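Local coordinates for protein TatD-related deoxyribonuclease (Thermotoga maritima, PDB 1J6O) that probably acts as a metal-dependent deoxyribonuclease of the TatD family, hydrolysing ester bonds in DNA, at residues P75-K79 against I112-Q118. Sequence-based numbering, arbitrary orientation.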
loop_
_atom_site.group_PDB
_atom_site.type_symbol
_atom_site.label_atom_id
_atom_site.label_comp_id
_atom_site.label_asym_id
_atom_site.label_seq_id
_atom_site.Cartn_x
_atom_site.Cartn_y
_atom_site.Cartn_z
ATOM N N PRO A 75 4.809 -12.132 -0.831
ATOM C CA PRO A 75 4.959 -13.486 -0.278
ATOM C C PRO A 75 4.737 -14.613 -1.299
ATOM O O PRO A 75 5.348 -15.684 -1.191
ATOM C CB PRO A 75 3.955 -13.512 0.897
ATOM C CG PRO A 75 2.972 -12.412 0.579
ATOM C CD PRO A 75 3.856 -11.327 -0.044
ATOM N N HIS A 76 3.886 -14.382 -2.300
ATOM C CA HIS A 76 3.655 -15.430 -3.282
ATOM C C HIS A 76 4.968 -15.769 -3.974
ATOM O O HIS A 76 5.243 -16.930 -4.259
ATOM C CB HIS A 76 2.614 -14.999 -4.335
ATOM C CG HIS A 76 1.217 -14.875 -3.804
ATOM N ND1 HIS A 76 0.693 -15.176 -2.592
ATOM C CD2 HIS A 76 0.172 -14.382 -4.563
ATOM C CE1 HIS A 76 -0.643 -14.858 -2.638
ATOM N NE2 HIS A 76 -0.931 -14.380 -3.837
ATOM N N ASP A 77 5.794 -14.753 -4.200
ATOM C CA ASP A 77 7.070 -14.937 -4.863
ATOM C C ASP A 77 8.234 -15.280 -3.917
ATOM O O ASP A 77 9.384 -15.312 -4.357
ATOM C CB ASP A 77 7.440 -13.642 -5.646
ATOM C CG ASP A 77 6.281 -13.066 -6.532
ATOM O OD1 ASP A 77 5.227 -12.609 -6.003
ATOM O OD2 ASP A 77 6.442 -13.017 -7.777
ATOM N N ALA A 78 7.963 -15.556 -2.639
ATOM C CA ALA A 78 9.041 -15.867 -1.681
ATOM C C ALA A 78 9.959 -17.060 -1.971
ATOM O O ALA A 78 11.153 -17.015 -1.669
ATOM C CB ALA A 78 8.454 -16.004 -0.245
ATOM N N LYS A 79 9.404 -18.129 -2.523
ATOM C CA LYS A 79 10.195 -19.312 -2.830
ATOM C C LYS A 79 11.058 -19.089 -4.055
ATOM O O LYS A 79 11.903 -19.920 -4.350
ATOM C CB LYS A 79 9.291 -20.539 -3.058
ATOM C CG LYS A 79 8.393 -20.457 -4.293
ATOM C CD LYS A 79 7.433 -21.662 -4.329
ATOM C CE LYS A 79 6.260 -21.439 -5.281
ATOM N NZ LYS A 79 6.698 -21.156 -6.676
ATOM N N ILE A 112 1.051 -19.854 -1.912
ATOM C CA ILE A 112 1.752 -20.193 -3.134
ATOM C C ILE A 112 3.171 -20.556 -2.692
ATOM O O ILE A 112 3.839 -21.374 -3.311
ATOM C CB ILE A 112 1.790 -18.982 -4.089
ATOM C CG1 ILE A 112 0.373 -18.641 -4.561
ATOM C CG2 ILE A 112 2.710 -19.262 -5.238
ATOM C CD1 ILE A 112 -0.328 -19.781 -5.281
ATOM N N SER A 113 3.646 -19.899 -1.632
ATOM C CA SER A 113 4.974 -20.161 -1.095
ATOM C C SER A 113 4.714 -20.704 0.305
ATOM O O SER A 113 3.739 -20.296 0.965
ATOM C CB SER A 113 5.827 -18.879 -1.010
ATOM O OG SER A 113 6.317 -18.501 -2.290
ATOM N N PRO A 114 5.551 -21.644 0.768
ATOM C CA PRO A 114 5.440 -22.262 2.097
ATOM C C PRO A 114 5.564 -21.171 3.166
ATOM O O PRO A 114 6.290 -20.186 2.983
ATOM C CB PRO A 114 6.627 -23.232 2.132
ATOM C CG PRO A 114 6.783 -23.600 0.661
ATOM C CD PRO A 114 6.646 -22.253 0.001
ATOM N N ALA A 115 4.848 -21.353 4.271
ATOM C CA ALA A 115 4.869 -20.388 5.366
ATOM C C ALA A 115 6.236 -20.004 5.896
ATOM O O ALA A 115 6.518 -18.813 6.036
ATOM C CB ALA A 115 4.009 -20.884 6.528
ATOM N N GLU A 116 7.095 -20.970 6.211
ATOM C CA GLU A 116 8.404 -20.577 6.736
ATOM C C GLU A 116 9.277 -19.802 5.744
ATOM O O GLU A 116 10.097 -18.964 6.140
ATOM C CB GLU A 116 9.141 -21.810 7.285
ATOM C CG GLU A 116 8.480 -22.381 8.545
ATOM C CD GLU A 116 8.290 -21.329 9.643
ATOM O OE1 GLU A 116 9.269 -20.596 9.943
ATOM O OE2 GLU A 116 7.163 -21.244 10.206
ATOM N N VAL A 117 9.088 -20.074 4.456
ATOM C CA VAL A 117 9.837 -19.409 3.389
ATOM C C VAL A 117 9.282 -17.967 3.341
ATOM O O VAL A 117 10.024 -17.013 3.179
ATOM C CB VAL A 117 9.600 -20.180 2.045
ATOM C CG1 VAL A 117 10.093 -19.374 0.870
ATOM C CG2 VAL A 117 10.337 -21.568 2.100
ATOM N N GLN A 118 7.968 -17.811 3.460
ATOM C CA GLN A 118 7.371 -16.455 3.438
ATOM C C GLN A 118 7.918 -15.653 4.616
ATOM O O GLN A 118 8.306 -14.486 4.489
ATOM C CB GLN A 118 5.853 -16.528 3.594
ATOM C CG GLN A 118 5.120 -17.044 2.363
ATOM C CD GLN A 118 3.643 -16.917 2.535
ATOM O OE1 GLN A 118 3.158 -15.911 3.072
ATOM N NE2 GLN A 118 2.896 -17.928 2.076
HETATM O O HOH W 1 1.572 -17.335 -0.742
#
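Ile112 lays CG1 over one face of the His76 imidazole, offset toward the rim, in a CH-pi contact 4.1 Å from the ring centroid to CG1. A water ties the same pair together, taking the N-H of Ile112 and hydrogen-bonding ND1 of His76. The bent end of Lys79 brings CE to 3.1 Å from O of Ile112. Ser113 is the polar centre of the contact: with OG anti to its carbonyl carbon (chi1 -77°), the hydroxyl points into segment 75-79. There OG donates to O of His76 at 2.7 Å, well above the carbonyl plane. The same OG accepts the N-H of Lys79, 3.1 Å from N. An alanine in place of Ser113 would remove the hydroxyl and would probably leave O of His76 and N of Lys79 without their shared partner. Pro114, at the N-cap position just before helix 115-132, brushes Lys79. One turn on, Val117 sets CG1 against CB of Ala78 at 3.9 Å. Gln118 reaches back along its extended chain, and its NE2 bonds O of Ser113 at 2.7 Å. That bond is nearly straight, at 166°, and O of Ser113 lies in the plane of the Gln118 amide. OE1 accepts from N of Asp107 and packs 3.3 Å from CB of Pro75, which is also close to the predicted metal ligand His139. The amide's rotation is thereby fixed from two sides. In this TIM-barrel-like fold the contact joins the loop between strand 67-71 and helix 85-92 to the start of helix 115-132, which follows strand 98-107.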